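PDB 6KMO: Alpha/beta hydrolase from Enterobacter asburiae, which probably hydrolyses carboxylic ester bonds, being an alpha/beta-hydrolase esterase or lipase known as CinB. Local coordinates for residues A[27-32]-A[303-307]; A[67-73]-A[119-124]; A[80-85]-A[151-156]; A[190-194]-A[262-267]; A[210-215]-A[234-238]. The protein carries 2 engineered substitutions. All coordinates share one frame; numbering follows the deposited sequence. Where two conformers were deposited one is given.

Contact 1. Residues A[27-32]-A[303-307]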
# COMPACT_ATOMS: atom_id res chain seq x y z
N THR A 27 -0.54 8.99 14.70
CA THR A 27 -1.20 10.29 14.68
C THR A 27 -1.85 10.48 13.32
O THR A 27 -1.35 9.95 12.32
CB THR A 27 -0.20 11.43 14.92
OG1 THR A 27 0.70 11.55 13.81
CG2 THR A 27 0.62 11.18 16.16
N PRO A 28 -2.97 11.19 13.25
CA PRO A 28 -3.56 11.47 11.94
C PRO A 28 -2.66 12.38 11.13
O PRO A 28 -1.90 13.18 11.67
CB PRO A 28 -4.86 12.21 12.29
CG PRO A 28 -5.15 11.86 13.72
CD PRO A 28 -3.79 11.74 14.34
N THR A 29 -2.76 12.28 9.81
CA THR A 29 -2.14 13.30 8.98
C THR A 29 -2.81 14.65 9.25
O THR A 29 -3.87 14.73 9.86
CB THR A 29 -2.29 13.00 7.50
OG1 THR A 29 -3.68 13.02 7.18
CG2 THR A 29 -1.66 11.69 7.12
N ALA A 30 -2.18 15.70 8.75
CA ALA A 30 -2.74 17.04 8.95
C ALA A 30 -4.13 17.15 8.34
O ALA A 30 -5.03 17.74 8.95
CB ALA A 30 -1.80 18.08 8.37
N GLY A 31 -4.33 16.60 7.14
CA GLY A 31 -5.63 16.67 6.51
C GLY A 31 -6.68 15.87 7.24
O GLY A 31 -7.84 16.28 7.35
N VAL A 32 -6.31 14.69 7.75
CA VAL A 32 -7.27 13.90 8.51
C VAL A 32 -7.59 14.59 9.83
O VAL A 32 -8.75 14.59 10.27
CB VAL A 32 -6.74 12.47 8.69
CG1 VAL A 32 -7.60 11.69 9.69
CG2 VAL A 32 -6.73 11.76 7.34
N ASN A 303 -0.72 4.64 6.87
CA ASN A 303 -0.53 5.40 8.09
C ASN A 303 -1.23 6.76 8.06
O ASN A 303 -1.48 7.35 7.01
CB ASN A 303 0.95 5.57 8.40
CG ASN A 303 1.53 4.44 9.20
OD1 ASN A 303 0.87 3.43 9.47
ND2 ASN A 303 2.77 4.61 9.63
N GLY A 304 -1.61 7.22 9.25
CA GLY A 304 -2.21 8.52 9.41
C GLY A 304 -3.68 8.57 9.07
O GLY A 304 -4.27 9.65 9.15
N MET A 305 -4.27 7.45 8.69
CA MET A 305 -5.64 7.41 8.20
C MET A 305 -6.61 6.93 9.27
O MET A 305 -6.27 6.13 10.15
CB MET A 305 -5.76 6.46 6.99
CG MET A 305 -5.06 6.90 5.72
SD MET A 305 -5.61 8.56 5.05
CE MET A 305 -4.23 9.63 5.67
N ILE A 306 -7.84 7.42 9.17
CA ILE A 306 -8.95 6.92 9.93
C ILE A 306 -9.74 5.90 9.11
O ILE A 306 -9.59 5.79 7.89
CB ILE A 306 -9.90 8.06 10.39
CG1 ILE A 306 -10.36 8.89 9.20
CG2 ILE A 306 -9.23 8.90 11.46
CD1 ILE A 306 -11.49 9.83 9.52
N HIS A 307 -10.62 5.17 9.79
CA HIS A 307 -11.61 4.34 9.13
C HIS A 307 -12.30 5.09 8.00
O HIS A 307 -12.65 6.26 8.13
CB HIS A 307 -12.65 3.89 10.16
CG HIS A 307 -13.64 2.92 9.60
ND1 HIS A 307 -13.31 1.62 9.30
CD2 HIS A 307 -14.93 3.09 9.22
CE1 HIS A 307 -14.37 1.02 8.78
NE2 HIS A 307 -15.36 1.89 8.73

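Contact 2. Residues A[67-73]-A[119-124]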
# COMPACT_ATOMS: atom_id res chain seq x y z
N LYS A 67 -17.58 16.46 -6.01
CA LYS A 67 -17.19 16.33 -7.40
C LYS A 67 -16.95 14.87 -7.73
O LYS A 67 -16.21 14.17 -7.02
CB LYS A 67 -15.91 17.14 -7.64
CG LYS A 67 -15.31 16.99 -9.03
CD LYS A 67 -13.81 17.34 -9.04
CE LYS A 67 -13.36 17.93 -10.38
NZ LYS A 67 -12.17 18.83 -10.25
N LEU A 68 -17.59 14.39 -8.80
CA LEU A 68 -17.43 13.00 -9.22
C LEU A 68 -16.52 12.94 -10.43
O LEU A 68 -16.71 13.71 -11.39
CB LEU A 68 -18.77 12.40 -9.58
CG LEU A 68 -19.78 12.31 -8.44
CD1 LEU A 68 -21.05 11.64 -8.89
CD2 LEU A 68 -19.19 11.55 -7.25
N PRO A 69 -15.52 12.06 -10.44
CA PRO A 69 -14.70 11.91 -11.64
C PRO A 69 -15.49 11.24 -12.74
O PRO A 69 -16.44 10.49 -12.48
CB PRO A 69 -13.53 11.03 -11.15
CG PRO A 69 -14.15 10.19 -10.10
CD PRO A 69 -15.17 11.08 -9.40
N PRO A 70 -15.14 11.48 -14.00
CA PRO A 70 -15.94 10.95 -15.10
C PRO A 70 -16.04 9.42 -15.09
O PRO A 70 -15.04 8.72 -14.92
CB PRO A 70 -15.19 11.45 -16.35
CG PRO A 70 -14.50 12.68 -15.88
CD PRO A 70 -14.09 12.41 -14.47
N ALA A 71 -17.25 8.93 -15.33
CA ALA A 71 -17.56 7.51 -15.43
C ALA A 71 -18.96 7.39 -16.00
O ALA A 71 -19.73 8.36 -16.01
CB ALA A 71 -17.50 6.82 -14.06
N GLN A 72 -19.30 6.19 -16.46
CA GLN A 72 -20.63 5.87 -16.94
C GLN A 72 -21.37 5.07 -15.88
O GLN A 72 -20.83 4.09 -15.34
CB GLN A 72 -20.55 4.97 -18.17
CG GLN A 72 -19.81 5.49 -19.37
CD GLN A 72 -19.69 4.42 -20.45
OE1 GLN A 72 -20.36 3.39 -20.40
NE2 GLN A 72 -18.82 4.67 -21.42
N VAL A 73 -22.61 5.44 -15.59
CA VAL A 73 -23.43 4.75 -14.60
C VAL A 73 -24.73 4.28 -15.24
O VAL A 73 -25.39 5.05 -15.96
CB VAL A 73 -23.72 5.63 -13.37
CG1 VAL A 73 -24.57 4.87 -12.38
CG2 VAL A 73 -22.42 6.10 -12.74
N GLU A 119 -20.61 6.57 -4.36
CA GLU A 119 -20.38 6.70 -5.79
C GLU A 119 -18.98 7.21 -6.12
O GLU A 119 -18.34 6.72 -7.06
CB GLU A 119 -21.45 7.60 -6.43
CG GLU A 119 -21.24 7.72 -7.92
CD GLU A 119 -22.40 8.35 -8.65
OE1 GLU A 119 -23.29 8.93 -7.98
OE2 GLU A 119 -22.44 8.22 -9.89
N ARG A 120 -18.47 8.20 -5.38
CA ARG A 120 -17.15 8.73 -5.72
C ARG A 120 -16.08 7.65 -5.56
O ARG A 120 -15.22 7.47 -6.44
CB ARG A 120 -16.85 9.95 -4.86
CG ARG A 120 -15.69 10.78 -5.40
CD ARG A 120 -14.67 11.08 -4.32
NE ARG A 120 -13.79 9.94 -4.08
CZ ARG A 120 -13.60 9.33 -2.91
NH1 ARG A 120 -14.28 9.65 -1.82
NH2 ARG A 120 -12.70 8.37 -2.86
N LEU A 121 -16.14 6.91 -4.45
CA LEU A 121 -15.22 5.81 -4.21
C LEU A 121 -15.32 4.77 -5.31
O LEU A 121 -14.31 4.29 -5.83
CB LEU A 121 -15.52 5.18 -2.85
CG LEU A 121 -14.87 3.83 -2.52
CD1 LEU A 121 -13.34 3.90 -2.60
CD2 LEU A 121 -15.31 3.36 -1.14
N ILE A 122 -16.55 4.38 -5.67
CA ILE A 122 -16.72 3.37 -6.71
C ILE A 122 -16.13 3.85 -8.02
O ILE A 122 -15.42 3.11 -8.71
CB ILE A 122 -18.20 2.99 -6.86
CG1 ILE A 122 -18.71 2.31 -5.59
CG2 ILE A 122 -18.39 2.07 -8.05
CD1 ILE A 122 -20.21 2.28 -5.48
N ARG A 123 -16.43 5.09 -8.40
CA ARG A 123 -15.88 5.63 -9.64
C ARG A 123 -14.36 5.65 -9.60
O ARG A 123 -13.70 5.35 -10.61
CB ARG A 123 -16.43 7.03 -9.90
CG ARG A 123 -17.89 7.07 -10.33
CD ARG A 123 -18.33 8.51 -10.51
NE ARG A 123 -19.71 8.65 -10.97
CZ ARG A 123 -20.09 9.45 -11.96
NH1 ARG A 123 -19.22 10.16 -12.66
NH2 ARG A 123 -21.38 9.51 -12.27
N ASP A 124 -13.76 6.01 -8.46
CA ASP A 124 -12.31 6.01 -8.37
C ASP A 124 -11.74 4.62 -8.62
O ASP A 124 -10.71 4.46 -9.30
CB ASP A 124 -11.86 6.49 -6.98
CG ASP A 124 -11.97 7.98 -6.78
OD1 ASP A 124 -12.16 8.75 -7.75
OD2 ASP A 124 -11.88 8.40 -5.60
O HOH W 1 -19.49 11.48 -15.38
O HOH W 2 -21.93 9.99 -15.59

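Contact 3. Residues A[80-85]-A[151-156]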
# COMPACT_ATOMS: atom_id res chain seq x y z
N VAL A 80 -33.86 -12.99 -8.86
CA VAL A 80 -33.22 -14.21 -8.36
C VAL A 80 -34.16 -14.83 -7.35
O VAL A 80 -34.56 -14.18 -6.37
CB VAL A 80 -31.85 -13.92 -7.72
CG1 VAL A 80 -30.94 -13.18 -8.69
CG2 VAL A 80 -31.99 -13.11 -6.42
N ASN A 81 -34.53 -16.09 -7.56
CA ASN A 81 -35.34 -16.82 -6.59
C ASN A 81 -36.53 -15.97 -6.12
O ASN A 81 -36.77 -15.79 -4.93
CB ASN A 81 -34.47 -17.24 -5.39
CG ASN A 81 -33.60 -18.44 -5.71
OD1 ASN A 81 -33.98 -19.58 -5.47
ND2 ASN A 81 -32.41 -18.18 -6.25
N GLY A 82 -37.26 -15.40 -7.08
CA GLY A 82 -38.44 -14.63 -6.77
C GLY A 82 -38.20 -13.25 -6.21
O GLY A 82 -39.12 -12.41 -6.24
N GLN A 83 -37.00 -12.97 -5.70
CA GLN A 83 -36.68 -11.66 -5.17
C GLN A 83 -35.96 -10.82 -6.22
O GLN A 83 -35.19 -11.34 -7.04
CB GLN A 83 -35.85 -11.76 -3.88
CG GLN A 83 -34.34 -11.95 -4.05
CD GLN A 83 -33.56 -11.64 -2.77
OE1 GLN A 83 -32.74 -12.45 -2.32
NE2 GLN A 83 -33.82 -10.48 -2.18
N ALA A 84 -36.24 -9.53 -6.20
CA ALA A 84 -35.61 -8.56 -7.09
C ALA A 84 -34.41 -7.96 -6.36
O ALA A 84 -34.47 -7.71 -5.15
CB ALA A 84 -36.60 -7.45 -7.44
N ILE A 85 -33.33 -7.74 -7.09
CA ILE A 85 -32.12 -7.12 -6.54
C ILE A 85 -31.71 -6.00 -7.49
O ILE A 85 -31.46 -6.26 -8.67
CB ILE A 85 -30.98 -8.14 -6.37
CG1 ILE A 85 -31.41 -9.29 -5.45
CG2 ILE A 85 -29.75 -7.46 -5.81
CD1 ILE A 85 -30.38 -10.42 -5.36
N ASN A 151 -26.78 -12.99 1.54
CA ASN A 151 -27.41 -13.85 0.55
C ASN A 151 -27.67 -13.08 -0.74
O ASN A 151 -27.39 -13.59 -1.84
CB ASN A 151 -28.71 -14.42 1.07
CG ASN A 151 -29.41 -15.22 0.02
OD1 ASN A 151 -28.91 -16.24 -0.39
ND2 ASN A 151 -30.50 -14.72 -0.48
N GLN A 152 -28.21 -11.87 -0.63
CA GLN A 152 -28.41 -11.03 -1.80
C GLN A 152 -27.10 -10.80 -2.53
O GLN A 152 -27.04 -10.88 -3.76
CB GLN A 152 -29.02 -9.68 -1.41
CG GLN A 152 -30.45 -9.78 -0.93
CD GLN A 152 -30.93 -8.53 -0.24
OE1 GLN A 152 -30.16 -7.82 0.39
NE2 GLN A 152 -32.22 -8.28 -0.34
N ALA A 153 -26.03 -10.52 -1.78
CA ALA A 153 -24.73 -10.28 -2.39
C ALA A 153 -24.24 -11.51 -3.15
O ALA A 153 -23.73 -11.38 -4.27
CB ALA A 153 -23.74 -9.90 -1.29
N TYR A 154 -24.39 -12.69 -2.55
CA TYR A 154 -23.97 -13.92 -3.22
C TYR A 154 -24.80 -14.18 -4.48
O TYR A 154 -24.26 -14.51 -5.54
CB TYR A 154 -23.99 -15.13 -2.28
CG TYR A 154 -23.67 -16.40 -3.02
CD1 TYR A 154 -22.38 -16.70 -3.38
CD2 TYR A 154 -24.67 -17.24 -3.44
CE1 TYR A 154 -22.06 -17.83 -4.11
CE2 TYR A 154 -24.38 -18.37 -4.18
CZ TYR A 154 -23.08 -18.66 -4.49
OH TYR A 154 -22.80 -19.80 -5.22
N GLU A 155 -26.12 -14.05 -4.37
CA GLU A 155 -26.97 -14.28 -5.53
C GLU A 155 -26.65 -13.32 -6.66
O GLU A 155 -26.63 -13.70 -7.84
CB GLU A 155 -28.45 -14.19 -5.12
CG GLU A 155 -28.94 -15.34 -4.25
CD GLU A 155 -29.05 -16.67 -4.98
OE1 GLU A 155 -29.07 -16.68 -6.23
OE2 GLU A 155 -29.13 -17.71 -4.30
N ALA A 156 -26.38 -12.06 -6.34
CA ALA A 156 -26.01 -11.09 -7.38
C ALA A 156 -24.67 -11.44 -8.02
O ALA A 156 -24.48 -11.27 -9.23
CB ALA A 156 -25.98 -9.68 -6.80
O HOH W 3 -29.64 -18.91 -7.43

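Contact 4. Residues A[190-194]-A[262-267]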
# COMPACT_ATOMS: atom_id res chain seq x y z
N ALA A 190 -17.23 -14.78 -0.67
CA ALA A 190 -16.19 -15.73 -1.05
C ALA A 190 -16.36 -17.06 -0.32
O ALA A 190 -16.16 -18.13 -0.92
CB ALA A 190 -14.80 -15.14 -0.79
N LEU A 191 -16.74 -17.03 0.95
CA LEU A 191 -16.91 -18.28 1.71
C LEU A 191 -18.16 -19.02 1.26
O LEU A 191 -18.16 -20.26 1.21
CB LEU A 191 -16.93 -17.98 3.20
CG LEU A 191 -15.60 -17.55 3.82
CD1 LEU A 191 -15.78 -16.93 5.18
CD2 LEU A 191 -14.62 -18.72 3.87
N GLN A 192 -19.23 -18.31 0.91
CA GLN A 192 -20.38 -18.99 0.31
C GLN A 192 -19.98 -19.63 -1.02
O GLN A 192 -20.34 -20.78 -1.29
CB GLN A 192 -21.51 -18.00 0.08
CG GLN A 192 -22.24 -17.57 1.34
CD GLN A 192 -23.26 -16.50 1.04
OE1 GLN A 192 -24.35 -16.79 0.55
NE2 GLN A 192 -22.90 -15.25 1.28
N ALA A 193 -19.27 -18.90 -1.86
CA ALA A 193 -18.85 -19.44 -3.16
C ALA A 193 -18.01 -20.70 -2.98
O ALA A 193 -18.14 -21.65 -3.76
CB ALA A 193 -18.13 -18.38 -3.97
N LYS A 194 -17.15 -20.73 -1.97
CA LYS A 194 -16.37 -21.94 -1.73
C LYS A 194 -17.28 -23.09 -1.32
O LYS A 194 -17.17 -24.20 -1.85
CB LYS A 194 -15.31 -21.69 -0.66
CG LYS A 194 -14.49 -22.92 -0.31
CD LYS A 194 -13.10 -22.56 0.21
CE LYS A 194 -13.17 -21.72 1.48
NZ LYS A 194 -13.87 -22.43 2.60
N GLN A 262 -11.09 -23.90 7.05
CA GLN A 262 -12.21 -23.16 6.49
C GLN A 262 -11.76 -22.07 5.53
O GLN A 262 -12.52 -21.71 4.63
CB GLN A 262 -13.04 -22.57 7.62
CG GLN A 262 -13.90 -23.62 8.33
CD GLN A 262 -14.61 -23.09 9.55
OE1 GLN A 262 -14.02 -22.43 10.41
NE2 GLN A 262 -15.89 -23.41 9.66
N LEU A 263 -10.55 -21.55 5.70
CA LEU A 263 -10.04 -20.49 4.83
C LEU A 263 -9.28 -21.02 3.62
O LEU A 263 -9.05 -20.28 2.67
CB LEU A 263 -9.16 -19.53 5.63
CG LEU A 263 -9.91 -18.76 6.72
CD1 LEU A 263 -8.94 -17.96 7.58
CD2 LEU A 263 -10.97 -17.85 6.08
N LYS A 264 -8.88 -22.29 3.62
CA LYS A 264 -8.14 -22.82 2.49
C LYS A 264 -8.95 -22.64 1.20
O LYS A 264 -10.15 -22.89 1.16
CB LYS A 264 -7.85 -24.30 2.71
CG LYS A 264 -6.97 -24.92 1.64
CD LYS A 264 -6.77 -26.42 1.88
CE LYS A 264 -5.92 -27.05 0.77
NZ LYS A 264 -5.23 -28.29 1.22
N GLY A 265 -8.29 -22.18 0.15
CA GLY A 265 -8.94 -21.96 -1.12
C GLY A 265 -9.63 -20.62 -1.28
O GLY A 265 -10.21 -20.36 -2.34
N PHE A 266 -9.59 -19.76 -0.27
CA PHE A 266 -10.14 -18.41 -0.39
C PHE A 266 -9.45 -17.71 -1.57
O PHE A 266 -8.29 -17.97 -1.86
CB PHE A 266 -9.77 -17.68 0.90
CG PHE A 266 -10.57 -16.44 1.26
CD1 PHE A 266 -11.81 -16.52 1.88
CD2 PHE A 266 -10.02 -15.18 1.07
CE1 PHE A 266 -12.49 -15.38 2.26
CE2 PHE A 266 -10.70 -14.02 1.46
CZ PHE A 266 -11.93 -14.13 2.05
N PRO A 267 -10.15 -16.82 -2.27
CA PRO A 267 -9.52 -16.14 -3.41
C PRO A 267 -8.33 -15.28 -3.00
O PRO A 267 -8.22 -14.83 -1.85
CB PRO A 267 -10.64 -15.26 -3.99
CG PRO A 267 -11.93 -15.92 -3.52
CD PRO A 267 -11.59 -16.51 -2.17
O HOH W 4 -11.89 -24.40 2.67

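Contact 5. Residues A[210-215]-A[234-238]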
# COMPACT_ATOMS: atom_id res chain seq x y z
N VAL A 210 -14.52 -5.00 8.45
CA VAL A 210 -14.98 -5.64 9.68
C VAL A 210 -14.78 -7.14 9.53
O VAL A 210 -15.23 -7.74 8.54
CB VAL A 210 -16.47 -5.34 9.91
CG1 VAL A 210 -17.01 -6.18 11.07
CG2 VAL A 210 -16.73 -3.86 10.12
N THR A 211 -14.12 -7.78 10.50
CA THR A 211 -13.92 -9.23 10.42
C THR A 211 -14.38 -10.01 11.64
O THR A 211 -14.38 -11.24 11.59
CB THR A 211 -12.46 -9.61 10.09
OG1 THR A 211 -11.67 -9.32 11.24
CG2 THR A 211 -11.95 -8.88 8.86
N ASP A 212 -14.78 -9.35 12.74
CA ASP A 212 -15.14 -10.10 13.94
C ASP A 212 -16.11 -9.29 14.79
O ASP A 212 -15.92 -8.09 15.00
CB ASP A 212 -13.88 -10.41 14.76
CG ASP A 212 -14.09 -11.46 15.84
OD1 ASP A 212 -15.11 -12.17 15.81
OD2 ASP A 212 -13.19 -11.56 16.73
N ALA A 213 -17.11 -9.97 15.34
CA ALA A 213 -18.03 -9.37 16.29
C ALA A 213 -17.42 -9.41 17.70
O ALA A 213 -17.90 -10.10 18.60
CB ALA A 213 -19.39 -10.05 16.25
N ASN A 214 -16.32 -8.70 17.86
CA ASN A 214 -15.64 -8.54 19.14
C ASN A 214 -15.11 -7.12 19.18
O ASN A 214 -14.90 -6.51 18.13
CB ASN A 214 -14.50 -9.54 19.33
CG ASN A 214 -14.98 -10.86 19.88
OD1 ASN A 214 -15.67 -10.92 20.91
ND2 ASN A 214 -14.66 -11.92 19.17
N PHE A 215 -14.92 -6.59 20.39
CA PHE A 215 -14.70 -5.16 20.58
C PHE A 215 -13.53 -4.88 21.50
O PHE A 215 -13.45 -3.80 22.11
CB PHE A 215 -15.99 -4.51 21.09
CG PHE A 215 -17.19 -4.91 20.29
CD1 PHE A 215 -17.39 -4.35 19.04
CD2 PHE A 215 -18.07 -5.87 20.74
CE1 PHE A 215 -18.45 -4.72 18.27
CE2 PHE A 215 -19.14 -6.26 19.96
CZ PHE A 215 -19.32 -5.68 18.71
N MET A 234 -19.69 0.73 16.48
CA MET A 234 -19.53 -0.64 16.02
C MET A 234 -20.46 -1.60 16.76
O MET A 234 -21.04 -2.51 16.16
CB MET A 234 -18.08 -1.09 16.15
CG MET A 234 -17.17 -0.63 15.00
SD MET A 234 -17.73 -1.02 13.26
CE MET A 234 -18.21 -2.80 13.48
N LYS A 235 -20.61 -1.41 18.08
CA LYS A 235 -21.52 -2.27 18.84
C LYS A 235 -22.96 -2.08 18.37
O LYS A 235 -23.71 -3.06 18.25
CB LYS A 235 -21.40 -1.97 20.33
CG LYS A 235 -20.10 -2.46 20.95
CD LYS A 235 -20.01 -2.08 22.43
CE LYS A 235 -18.76 -2.64 23.05
NZ LYS A 235 -18.64 -2.28 24.50
N TRP A 236 -23.34 -0.84 18.08
CA TRP A 236 -24.69 -0.53 17.59
C TRP A 236 -24.92 -1.15 16.22
O TRP A 236 -25.99 -1.70 15.93
CB TRP A 236 -24.87 0.98 17.55
CG TRP A 236 -26.24 1.47 17.22
CD1 TRP A 236 -27.38 1.29 17.95
CD2 TRP A 236 -26.61 2.25 16.08
NE1 TRP A 236 -28.43 1.90 17.33
CE2 TRP A 236 -27.99 2.50 16.18
CE3 TRP A 236 -25.91 2.77 14.98
CZ2 TRP A 236 -28.68 3.25 15.24
CZ3 TRP A 236 -26.61 3.50 14.05
CH2 TRP A 236 -27.97 3.73 14.18
N PHE A 237 -23.95 -1.02 15.33
CA PHE A 237 -24.08 -1.62 14.00
C PHE A 237 -24.27 -3.13 14.11
O PHE A 237 -25.21 -3.69 13.52
CB PHE A 237 -22.83 -1.31 13.17
CG PHE A 237 -22.65 0.15 12.79
CD1 PHE A 237 -23.73 0.99 12.50
CD2 PHE A 237 -21.37 0.67 12.66
CE1 PHE A 237 -23.53 2.30 12.12
CE2 PHE A 237 -21.16 1.99 12.26
CZ PHE A 237 -22.24 2.80 12.00
N TRP A 238 -23.41 -3.80 14.87
CA TRP A 238 -23.56 -5.24 15.07
C TRP A 238 -24.91 -5.58 15.69
O TRP A 238 -25.53 -6.57 15.31
CB TRP A 238 -22.40 -5.76 15.93
CG TRP A 238 -21.20 -6.18 15.16
CD1 TRP A 238 -20.00 -5.53 15.09
CD2 TRP A 238 -21.08 -7.35 14.35
NE1 TRP A 238 -19.14 -6.23 14.27
CE2 TRP A 238 -19.77 -7.36 13.82
CE3 TRP A 238 -21.95 -8.40 14.03
CZ2 TRP A 238 -19.32 -8.38 12.98
CZ3 TRP A 238 -21.49 -9.41 13.20
CH2 TRP A 238 -20.19 -9.39 12.68

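Contact 1. Residues A[27-32]-A[303-307]
The start of helix 30-41 is tied here to the corner that follows 297-302, the last strand of this chain's alpha/beta hydrolase sheet. Across it runs one backbone bond, Thr29 N to Gly304 O, 3.1 Å and nearly straight at 161°, with the donor in the carbonyl plane on a lone pair. Two CA-H...O contacts flank it: Gly304 CA meets Thr27 O at 3.4 Å, and Pro28 CA meets Gly304 O at 3.4 Å. Gly304 thus meets three successive residues, through its CA and its carbonyl oxygen. Thr29 is also the N-cap. With chi1 at 63°, its OG1 sits between the backbone N and the carbonyl carbon, where it accepts from Val32 N at 3.2 Å, while CG2 stands beside the backbone N and touches Met305 CE at 3.6 Å. The bent Met305 chain brings that same CE to Val32 CG2, 3.7 Å away, the two side chains lying roughly perpendicular. The other Val32 branch, CG1, lies 3.7 Å from Ile306 CG2, these side chains running antiparallel alongside each other. Glu318 is a further partner of Thr29 OG1. Next along the chain, His307 bonds Asp277 and touches Ser180, consistent with a Ser-Asp-His triad. Ile306 packs on Phe35 and Leu36 of helix 30-41, and Asn303, directly after strand 297-302, bonds Glu284 of the second subunit.

Contact 2. Residues A[67-73]-A[119-124]
Arg123 reaches across from the helix to Pro69, NH1 donating to Pro69 O at 2.8 Å and 159°. The oxygen lies in the guanidinium plane, although the donor is tilted 32° from the plane of the carbonyl. Leu68 CB covers one face of the guanidinium and Ala71 CB the opposite face, the latter also 3.8 Å from Arg123 CG. The Arg123 chain, extended from CG to NE, lays its aliphatic part against Ala71 and Pro69. Its orientation is fixed from within the helix: NE and NH2 both bond Glu119 OE2, at 3.0 Å and 2.9 Å, a side-on salt bridge that meets the oxygen from above the carboxylate plane. With two bonds on one side and Pro69 O at another edge, the planar group has little freedom to rotate. In the fold this joins the chain entering edge strand 71-80 to helix 115-129; the short strand and helix axes pass 9.8 Å apart at 120°. Apolar contacts widen the join, Leu68 CD2 resting 3.7 Å from Arg120 CB. Pro69 CG lies 3.4 Å from Asp124 OD1, whose partner oxygen OD2 takes NE and NH2 of Arg120. Arg120 NH1 also bonds Asn313, and NH2 bonds Gly310 O. A water donates to Ala71 O and accepts from Arg123 NH1 at 3.0 Å.

Contact 3. Residues A[80-85]-A[151-156]
Glu155, on helix 148-163, reaches across to a beta hairpin, and its base and its tip meet different partners. Its CB is 3.9 Å from Val80 CG2 and 4.2 Å from Ile85 CD1, an apolar footing on two strand residues. A bend about the CB-CG bond (chi2 -70°) turns the carboxylate toward the hairpin tip. There OE1 comes to 3.7 Å from Asn81 ND2, the carboxylate and amide planes standing 67° apart. One water links the two groups: it donates to Glu155 OE1 at 2.6 Å, while its bond from Asn81 ND2, 3.1 Å long, is weak. The hairpin is a tight two-residue one, a type I' turn from Val80 to Gln83 that connects strands 71-80 and 83-92, with Val80 and Gln83 bonded to each other in both directions through their backbones. Behind the turn, Ile85 directs CD1 at the helix backbone, 3.7 Å from Gln152 O, and its CG2 lies 4.5 Å from Ala156 CB. The short strand and helix axes run 9.9 Å apart at 77°. The Gln152 amide is held by Thr139, and Leu4 of the second subunit packs on Asn151 and Glu155. Chemically the contact is layered: aliphatic contacts of Val80 and Ile85 lie beneath polar side chains, of which Asn81 and Glu155 are bridged by the one water.

Contact 4. Residues A[190-194]-A[262-267]
Phe266 turns the edge of its ring toward Leu191, whose CD2 lies near the ring plane, 4.1 Å from Phe266 CD1, with the two side chains crossing at a slant. Phe266 CG is anti to the backbone N (chi1 -160°), which carries the ring against helix 181-195. Ala190 CB points at the same group and rests against both the ring and the next residue, 3.8 Å from Phe266 CE1 and 3.8 Å from Pro267 CD. Further out, Leu191 CD2 also meets Gln262 O at 3.7 Å and, more loosely, Leu263 CD2. In segment 262-267, helix 260-263 runs into a type II turn from Leu263 to Phe266, closed by Phe266 N to Leu263 O at 3.0 Å, with Gly265 in its positive-phi position. Asn204 of strand 203-207 also touches Ala190, Phe266 and Pro267, placing the contact at an end of that sheet strand. Lys194, bent at chi3 and chi4, is modelled with its end approaching Gln262 O, but the detail is doubtful, the bond being too short and the lysine having two conformers. What can be relied on is apolar: the contacts of Ala190 with Phe266 and Pro267, and of Leu191 with Phe266, join the helix to the turn.

Contact 5. Residues A[210-215]-A[234-238]
A chi1 of -49° puts Phe215 CG beside its backbone N and swings the ring toward helix 231-241, where Lys235, extended beyond CG, passes over it. The meeting is a CH-pi contact: Lys235 CG stands 3.7 Å from the Phe215 centroid, over the face. Helix and loop both belong to the helix-and-loop insertion between strands 203-207 and 269-274, a place where alpha/beta hydrolases often carry cap elements. Ala213, the centre of an inverse gamma turn, forms a second CH-pi contact, its CB 3.4 Å from the centroid of the Trp238 six-membered ring and only 3° off the normal. The two aromatics themselves meet obliquely, planes at 77°, with Phe215 CE1 3.6 Å from Trp238 CD1. Outside these residues, Trp110 packs edge-to-face with Trp238, and Arg257 forms a salt bridge with Asp212. Val210 divides its branches: CG1 lies 3.7 Å from Trp238 CZ2, whereas CG2 meets Met234 CE tip to tip at 3.8 Å.

Contact 1 encloses the other four along the chain, joining 27-32 to 303-307. Contacts 2 and 3 alternate in sequence and reach the same sheet through the neighbouring strands 71-80 and 83-92, their centres about 25 Å apart. Contact 5 is nested within contact 4; their centres are about 22 Å apart. Contacts 3 and 4 touch: Tyr154 CB lies 3.3 Å from Gln192 OE1, bringing helices 148-163 and 181-195 together. Contacts 1 and 3, about 38 Å apart between centres, lie on opposite sides of the chain's centre, yet both meet the second subunit, as does contact 4. Together they sample both ends of this chain's sheet, its flanking helices and the inserted, cap-like region.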